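Local structure of orotidine 5'-phosphate decarboxylase (Sulfolobus solfataricus, 4DBD) at residues 159-173 and 176-189. The protein probably catalyses the decarboxylation of orotidine 5'-monophosphate to UMP, the last step of de novo UMP synthesis, working as a homodimer. Residues are numbered along the deposited sequence; the frame is centred on the assembly and turned at random. Where two conformers were deposited one is given.
With SO4 (sulfate ion), chain B.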
ATOM      1  N   MET A 159       5.643 -23.210  -3.128  1.00 28.73           N
ATOM      2  CA  MET A 159       5.046 -21.987  -2.618  1.00 27.93           C
ATOM      3  C   MET A 159       3.546 -22.140  -2.384  1.00 29.60           C
ATOM      4  O   MET A 159       2.872 -22.846  -3.141  1.00 22.78           O
ATOM      5  CB  MET A 159       5.252 -20.892  -3.661  1.00 32.18           C
ATOM      6  CG  MET A 159       5.049 -19.511  -3.127  1.00 35.23           C
ATOM      7  SD  MET A 159       6.564 -19.010  -2.332  1.00 51.44           S
ATOM      8  CE  MET A 159       7.620 -18.837  -3.753  1.00 26.50           C
ATOM      9  N   THR A 160       3.017 -21.492  -1.342  1.00 20.09           N
ATOM     10  CA  THR A 160       1.565 -21.329  -1.230  1.00 26.42           C
ATOM     11  C   THR A 160       1.099 -20.281  -2.240  1.00 23.56           C
ATOM     12  O   THR A 160       1.597 -19.156  -2.261  1.00 22.51           O
ATOM     13  CB  THR A 160       1.131 -20.908   0.189  1.00 23.42           C
ATOM     14  OG1 THR A 160       1.588 -21.887   1.128  1.00 29.08           O
ATOM     15  CG2 THR A 160      -0.392 -20.787   0.289  1.00 25.50           C
ATOM     16  N   ILE A 161       0.137 -20.653  -3.074  1.00 24.58           N
ATOM     17  CA  ILE A 161      -0.413 -19.728  -4.054  1.00 20.11           C
ATOM     18  C   ILE A 161      -1.832 -19.374  -3.645  1.00 17.19           C
ATOM     19  O   ILE A 161      -2.654 -20.250  -3.415  1.00 19.63           O
ATOM     20  CB  ILE A 161      -0.353 -20.325  -5.484  1.00 23.82           C
ATOM     21  CG1 ILE A 161       1.109 -20.569  -5.873  1.00 23.09           C
ATOM     22  CG2 ILE A 161      -1.068 -19.425  -6.495  1.00 17.93           C
ATOM     23  CD1 ILE A 161       1.335 -20.980  -7.333  1.00 27.86           C
ATOM     24  N   VAL A 162      -2.098 -18.077  -3.519  1.00 17.67           N
ATOM     25  CA  VAL A 162      -3.422 -17.591  -3.131  1.00 16.72           C
ATOM     26  C   VAL A 162      -3.934 -16.695  -4.244  1.00 16.79           C
ATOM     27  O   VAL A 162      -3.160 -15.942  -4.861  1.00 17.46           O
ATOM     28  CB  VAL A 162      -3.397 -16.839  -1.781  1.00 24.68           C
ATOM     29  CG1 VAL A 162      -2.998 -17.793  -0.658  1.00 16.90           C
ATOM     30  CG2 VAL A 162      -2.461 -15.631  -1.852  1.00 16.94           C
ATOM     31  N   SER A 163      -5.226 -16.813  -4.537  1.00 16.97           N
ATOM     32  CA  SER A 163      -5.779 -16.189  -5.735  1.00 17.83           C
ATOM     33  C   SER A 163      -7.077 -15.459  -5.468  1.00 21.54           C
ATOM     34  O   SER A 163      -8.109 -16.081  -5.241  1.00 21.04           O
ATOM     35  CB  SER A 163      -6.027 -17.245  -6.818  1.00 18.83           C
ATOM     36  OG  SER A 163      -4.816 -17.811  -7.267  1.00 23.64           O
ATOM     37  N   PRO A 164      -7.025 -14.124  -5.524  1.00 21.27           N
ATOM     38  CA  PRO A 164      -8.220 -13.294  -5.369  1.00 26.64           C
ATOM     39  C   PRO A 164      -8.883 -13.110  -6.720  1.00 27.17           C
ATOM     40  O   PRO A 164      -8.457 -13.732  -7.689  1.00 31.34           O
ATOM     41  CB  PRO A 164      -7.655 -11.967  -4.846  1.00 28.01           C
ATOM     42  CG  PRO A 164      -6.263 -11.903  -5.397  1.00 33.49           C
ATOM     43  CD  PRO A 164      -5.792 -13.323  -5.640  1.00 24.21           C
ATOM     44  N   GLY A 165      -9.926 -12.289  -6.779  1.00 32.31           N
ATOM     45  CA  GLY A 165     -10.623 -12.053  -8.028  1.00 35.73           C
ATOM     46  C   GLY A 165     -11.681 -13.095  -8.357  1.00 33.89           C
ATOM     47  O   GLY A 165     -12.164 -13.134  -9.488  1.00 34.76           O
ATOM     48  N   MET A 166     -12.039 -13.933  -7.382  1.00 29.80           N
ATOM     49  CA  MET A 166     -13.117 -14.910  -7.568  1.00 31.31           C
ATOM     50  C   MET A 166     -14.463 -14.281  -7.201  1.00 29.62           C
ATOM     51  O   MET A 166     -14.579 -13.589  -6.173  1.00 32.49           O
ATOM     52  CB  MET A 166     -12.883 -16.183  -6.734  1.00 26.77           C
ATOM     53  CG  MET A 166     -11.474 -16.740  -6.789  1.00 37.99           C
ATOM     54  SD  MET A 166     -10.800 -16.844  -8.461  1.00 39.89           S
ATOM     55  CE  MET A 166     -11.669 -18.260  -9.160  1.00 28.70           C
ATOM     56  N   GLY A 167     -15.462 -14.515  -8.051  1.00 30.15           N
ATOM     57  CA  GLY A 167     -16.789 -13.969  -7.848  1.00 25.49           C
ATOM     58  C   GLY A 167     -17.070 -12.690  -8.624  1.00 35.96           C
ATOM     59  O   GLY A 167     -17.381 -12.728  -9.819  1.00 44.71           O
ATOM     60  N   SER A 168     -16.961 -11.551  -7.940  0.69 34.36           N
ATOM     61  CA  SER A 168     -17.312 -10.253  -8.524  0.69 37.11           C
ATOM     62  C   SER A 168     -16.372  -9.835  -9.657  0.69 36.21           C
ATOM     63  O   SER A 168     -16.816  -9.350 -10.692  0.69 36.47           O
ATOM     64  CB  SER A 168     -17.345  -9.169  -7.434  0.69 32.08           C
ATOM     65  OG  SER A 168     -17.682  -7.898  -7.966  0.69 32.68           O
ATOM     66  N   GLN A 169     -15.071 -10.019  -9.455  1.00 35.18           N
ATOM     67  CA  GLN A 169     -14.082  -9.596 -10.446  1.00 38.76           C
ATOM     68  C   GLN A 169     -14.021 -10.518 -11.660  1.00 35.81           C
ATOM     69  O   GLN A 169     -13.273 -10.248 -12.605  1.00 35.46           O
ATOM     70  CB  GLN A 169     -12.690  -9.486  -9.819  1.00 33.79           C
ATOM     71  CG  GLN A 169     -12.559  -8.411  -8.756  1.00 36.19           C
ATOM     72  CD  GLN A 169     -11.167  -8.356  -8.164  1.00 36.29           C
ATOM     73  OE1 GLN A 169     -10.190  -8.082  -8.868  1.00 29.26           O
ATOM     74  NE2 GLN A 169     -11.066  -8.625  -6.859  1.00 30.34           N
ATOM     75  N   GLY A 170     -14.797 -11.604 -11.622  1.00 41.41           N
ATOM     76  CA  GLY A 170     -14.896 -12.519 -12.751  1.00 34.75           C
ATOM     77  C   GLY A 170     -14.599 -13.985 -12.458  1.00 33.49           C
ATOM     78  O   GLY A 170     -15.191 -14.886 -13.069  1.00 25.36           O
ATOM     79  N   GLY A 171     -13.676 -14.238 -11.535  1.00 33.13           N
ATOM     80  CA  GLY A 171     -13.287 -15.606 -11.229  1.00 37.91           C
ATOM     81  C   GLY A 171     -14.458 -16.515 -10.873  1.00 31.85           C
ATOM     82  O   GLY A 171     -15.188 -16.257  -9.897  1.00 30.94           O
ATOM     83  N   SER A 172     -14.639 -17.573 -11.670  1.00 32.94           N
ATOM     84  CA  SER A 172     -15.638 -18.611 -11.396  1.00 29.37           C
ATOM     85  C   SER A 172     -15.121 -19.546 -10.304  1.00 22.97           C
ATOM     86  O   SER A 172     -14.051 -20.119 -10.448  1.00 23.15           O
ATOM     87  CB  SER A 172     -15.932 -19.411 -12.658  1.00 28.51           C
ATOM     88  OG  SER A 172     -16.850 -20.462 -12.394  1.00 39.48           O
ATOM     89  N   TYR A 173     -15.888 -19.706  -9.222  1.00 22.06           N
ATOM     90  CA  TYR A 173     -15.374 -20.363  -8.016  1.00 20.16           C
ATOM     91  C   TYR A 173     -14.755 -21.724  -8.276  1.00 18.23           C
ATOM     92  O   TYR A 173     -15.401 -22.611  -8.846  1.00 18.33           O
ATOM     93  CB  TYR A 173     -16.464 -20.490  -6.947  1.00 17.66           C
ATOM     94  CG  TYR A 173     -17.244 -19.223  -6.778  1.00 17.36           C
ATOM     95  CD1 TYR A 173     -16.674 -18.110  -6.168  1.00 20.63           C
ATOM     96  CD2 TYR A 173     -18.543 -19.124  -7.244  1.00 21.03           C
ATOM     97  CE1 TYR A 173     -17.387 -16.941  -6.021  1.00 26.42           C
ATOM     98  CE2 TYR A 173     -19.267 -17.958  -7.097  1.00 21.44           C
ATOM     99  CZ  TYR A 173     -18.690 -16.875  -6.492  1.00 20.36           C
ATOM    100  OH  TYR A 173     -19.410 -15.710  -6.351  1.00 29.26           O
ATOM    101  N   ALA A 176      -9.468 -21.188  -9.948  1.00 22.11           N
ATOM    102  CA  ALA A 176      -8.100 -20.846  -9.587  1.00 20.40           C
ATOM    103  C   ALA A 176      -7.429 -22.034  -8.918  1.00 20.53           C
ATOM    104  O   ALA A 176      -6.310 -22.405  -9.276  1.00 16.73           O
ATOM    105  CB  ALA A 176      -8.067 -19.627  -8.690  1.00 16.85           C
ATOM    106  N   VAL A 177      -8.119 -22.642  -7.957  1.00 18.17           N
ATOM    107  CA  VAL A 177      -7.615 -23.865  -7.359  1.00 20.46           C
ATOM    108  C   VAL A 177      -7.338 -24.922  -8.431  1.00 20.20           C
ATOM    109  O   VAL A 177      -6.279 -25.536  -8.429  1.00 22.34           O
ATOM    110  CB  VAL A 177      -8.555 -24.415  -6.284  1.00 26.62           C
ATOM    111  CG1 VAL A 177      -8.022 -25.735  -5.748  1.00 26.93           C
ATOM    112  CG2 VAL A 177      -8.684 -23.399  -5.153  1.00 23.72           C
ATOM    113  N   CYS A 178      -8.266 -25.115  -9.367  1.00 20.92           N
ATOM    114  CA  CYS A 178      -8.040 -26.125 -10.400  1.00 24.82           C
ATOM    115  C   CYS A 178      -6.829 -25.787 -11.278  1.00 22.01           C
ATOM    116  O   CYS A 178      -6.116 -26.685 -11.719  1.00 26.17           O
ATOM    117  CB  CYS A 178      -9.304 -26.388 -11.229  1.00 24.00           C
ATOM    118  SG  CYS A 178     -10.608 -27.252 -10.304  1.00 34.54           S
ATOM    119  N   ALA A 179      -6.565 -24.496 -11.485  1.00 23.94           N
ATOM    120  CA  ALA A 179      -5.396 -24.068 -12.256  1.00 22.14           C
ATOM    121  C   ALA A 179      -4.069 -24.219 -11.503  1.00 26.21           C
ATOM    122  O   ALA A 179      -2.999 -24.126 -12.107  1.00 20.68           O
ATOM    123  CB  ALA A 179      -5.564 -22.629 -12.736  1.00 18.99           C
ATOM    124  N   GLY A 180      -4.130 -24.421 -10.188  1.00 20.37           N
ATOM    125  CA  GLY A 180      -2.918 -24.666  -9.430  1.00 25.68           C
ATOM    126  C   GLY A 180      -2.781 -23.869  -8.149  1.00 17.87           C
ATOM    127  O   GLY A 180      -1.793 -24.022  -7.429  1.00 21.21           O
ATOM    128  N   ALA A 181      -3.769 -23.029  -7.852  1.00 22.73           N
ATOM    129  CA  ALA A 181      -3.740 -22.249  -6.614  1.00 20.59           C
ATOM    130  C   ALA A 181      -4.061 -23.133  -5.407  1.00 19.65           C
ATOM    131  O   ALA A 181      -4.760 -24.136  -5.522  1.00 22.91           O
ATOM    132  CB  ALA A 181      -4.708 -21.075  -6.699  1.00 20.27           C
ATOM    133  N   ASP A 182      -3.558 -22.750  -4.239  1.00 22.02           N
ATOM    134  CA  ASP A 182      -3.895 -23.462  -3.017  1.00 19.47           C
ATOM    135  C   ASP A 182      -5.222 -22.992  -2.420  1.00 20.52           C
ATOM    136  O   ASP A 182      -6.053 -23.800  -2.022  1.00 22.26           O
ATOM    137  CB  ASP A 182      -2.770 -23.312  -1.993  1.00 22.74           C
ATOM    138  CG  ASP A 182      -1.510 -24.003  -2.436  1.00 24.79           C
ATOM    139  OD1 ASP A 182      -1.500 -25.252  -2.426  1.00 31.95           O
ATOM    140  OD2 ASP A 182      -0.543 -23.313  -2.819  1.00 24.57           O
ATOM    141  N   TYR A 183      -5.407 -21.678  -2.384  1.00 18.67           N
ATOM    142  CA  TYR A 183      -6.573 -21.071  -1.777  1.00 21.04           C
ATOM    143  C   TYR A 183      -7.126 -19.972  -2.664  1.00 18.51           C
ATOM    144  O   TYR A 183      -6.378 -19.323  -3.407  1.00 17.84           O
ATOM    145  CB  TYR A 183      -6.198 -20.503  -0.402  1.00 18.00           C
ATOM    146  CG  TYR A 183      -5.597 -21.556   0.477  1.00 19.46           C
ATOM    147  CD1 TYR A 183      -6.393 -22.518   1.092  1.00 19.81           C
ATOM    148  CD2 TYR A 183      -4.225 -21.600   0.690  1.00 24.49           C
ATOM    149  CE1 TYR A 183      -5.828 -23.497   1.899  1.00 27.74           C
ATOM    150  CE2 TYR A 183      -3.652 -22.568   1.482  1.00 25.26           C
ATOM    151  CZ  TYR A 183      -4.455 -23.515   2.084  1.00 25.65           C
ATOM    152  OH  TYR A 183      -3.868 -24.480   2.873  1.00 33.27           O
ATOM    153  N   GLU A 184      -8.438 -19.785  -2.596  1.00 20.46           N
ATOM    154  CA  GLU A 184      -9.096 -18.678  -3.278  1.00 17.61           C
ATOM    155  C   GLU A 184      -9.544 -17.601  -2.308  1.00 20.61           C
ATOM    156  O   GLU A 184     -10.177 -17.879  -1.280  1.00 20.30           O
ATOM    157  CB  GLU A 184     -10.276 -19.178  -4.132  1.00 24.27           C
ATOM    158  CG  GLU A 184      -9.815 -19.689  -5.483  1.00 22.29           C
ATOM    159  CD  GLU A 184     -10.928 -20.325  -6.315  1.00 24.14           C
ATOM    160  OE1 GLU A 184     -12.115 -19.933  -6.201  1.00 21.84           O
ATOM    161  OE2 GLU A 184     -10.595 -21.233  -7.090  1.00 18.71           O
ATOM    162  N   ILE A 185      -9.187 -16.364  -2.636  1.00 18.58           N
ATOM    163  CA  ILE A 185      -9.571 -15.214  -1.833  1.00 18.81           C
ATOM    164  C   ILE A 185     -10.866 -14.646  -2.370  1.00 21.87           C
ATOM    165  O   ILE A 185     -10.955 -14.265  -3.537  1.00 19.50           O
ATOM    166  CB  ILE A 185      -8.498 -14.140  -1.890  1.00 14.79           C
ATOM    167  CG1 ILE A 185      -7.227 -14.668  -1.225  1.00 17.70           C
ATOM    168  CG2 ILE A 185      -8.993 -12.859  -1.211  1.00 21.29           C
ATOM    169  CD1 ILE A 185      -5.972 -13.928  -1.593  1.00 20.11           C
ATOM    170  N   ILE A 186     -11.864 -14.587  -1.502  1.00 16.46           N
ATOM    171  CA  ILE A 186     -13.211 -14.203  -1.884  1.00 17.39           C
ATOM    172  C   ILE A 186     -13.743 -13.163  -0.912  1.00 20.99           C
ATOM    173  O   ILE A 186     -13.711 -13.356   0.312  1.00 17.05           O
ATOM    174  CB  ILE A 186     -14.129 -15.442  -1.926  1.00 19.20           C
ATOM    175  CG1 ILE A 186     -13.483 -16.521  -2.800  1.00 21.07           C
ATOM    176  CG2 ILE A 186     -15.516 -15.070  -2.447  1.00 23.48           C
ATOM    177  CD1 ILE A 186     -14.211 -17.843  -2.813  1.00 24.33           C
ATOM    178  N   GLY A 187     -14.204 -12.047  -1.461  1.00 17.09           N
ATOM    179  CA  GLY A 187     -14.687 -10.942  -0.660  1.00 16.77           C
ATOM    180  C   GLY A 187     -16.174 -10.728  -0.831  1.00 17.57           C
ATOM    181  O   GLY A 187     -16.978 -11.357  -0.147  1.00 17.19           O
ATOM    182  N   ARG A 188     -16.539  -9.860  -1.774  1.00 15.09           N
ATOM    183  CA  ARG A 188     -17.928  -9.414  -1.931  1.00 20.01           C
ATOM    184  C   ARG A 188     -18.933 -10.551  -2.086  1.00 19.39           C
ATOM    185  O   ARG A 188     -20.050 -10.467  -1.566  1.00 21.20           O
ATOM    186  CB  ARG A 188     -18.050  -8.450  -3.121  1.00 21.02           C
ATOM    187  CG  ARG A 188     -17.634  -7.022  -2.786  1.00 27.29           C
ATOM    188  CD  ARG A 188     -17.473  -6.191  -4.030  1.00 27.15           C
ATOM    189  NE  ARG A 188     -16.194  -6.459  -4.680  1.00 28.27           N
ATOM    190  CZ  ARG A 188     -15.757  -5.806  -5.751  1.00 29.92           C
ATOM    191  NH1 ARG A 188     -16.509  -4.851  -6.285  1.00 26.62           N
ATOM    192  NH2 ARG A 188     -14.570  -6.106  -6.277  1.00 25.10           N
ATOM    193  N   SER A 189     -18.548 -11.593  -2.813  1.00 19.98           N
ATOM    194  CA  SER A 189     -19.409 -12.760  -3.005  1.00 21.87           C
ATOM    195  C   SER A 189     -19.947 -13.288  -1.668  1.00 23.70           C
ATOM    196  O   SER A 189     -21.043 -13.835  -1.601  1.00 24.19           O
ATOM    197  CB  SER A 189     -18.648 -13.861  -3.738  1.00 19.29           C
ATOM    198  OG  SER A 189     -18.410 -13.498  -5.088  1.00 37.70           O
TER
HETATM  199  S   SO4 B 301     -13.610  -9.177  -3.933  0.69 23.19           S
HETATM  200  O1  SO4 B 301     -12.344  -8.875  -3.260  0.69 25.35           O
HETATM  201  O2  SO4 B 301     -14.691  -8.430  -3.309  0.69 18.71           O
HETATM  202  O3  SO4 B 301     -13.524  -8.781  -5.344  0.69 25.33           O
HETATM  203  O4  SO4 B 301     -13.871 -10.614  -3.847  0.69 25.20           O
HETATM  204  O   HOH W   1     -11.351 -11.883  -4.303  1.00 35.20           O
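Met166 lies across Glu184 at about a right angle: bent at chi2 and chi3 (-47° and -75°), it curls so that CG and CE both rest on the carboxylate, Met166 CG being 3.3 Å from Glu184 OE1. Extended beyond CG, Glu184 brings OE2 to the first turn of helix 175-179, where Val177 N donates to its anti lone pair over 3.0 Å, nearly straight, and OE1 takes Gly174 N. Replacing Glu184 with an alanine would probably leave Val177 N and Gly174 N without their acceptor and open a gap beside Met166 CG and CE. At the other end of the strands, Ile161 N bonds Asp182 OD2 at 2.8 Å, also on the anti lone pair, and Arg153 bridges to the same oxygen. Between these two ends the parallel backbone ladder runs through Ser163, whose N binds Tyr183 O and whose O accepts Ile185 N. Beyond the strands, Tyr173 OH and Ser189 OG share a 2.7 Å hydrogen bond at the ring edge. Arg188 turns its guanidinium edge to a sulfate, NE reaching O2 at 2.8 Å, while Ser168 OG sits over one face; Gln169 NE2 and the Gly187 and Arg188 amides also bind the ion, probably from the crystallisation liquor, which sits where the substrate phosphate is likely to bind in this TIM barrel. Strands 160-163 and 183-186, joined through helix 175-179, are the last two of the eight; strands 138-141 and 6-10 flank them, and helix 146-155 packs on Ser163 and Ala176.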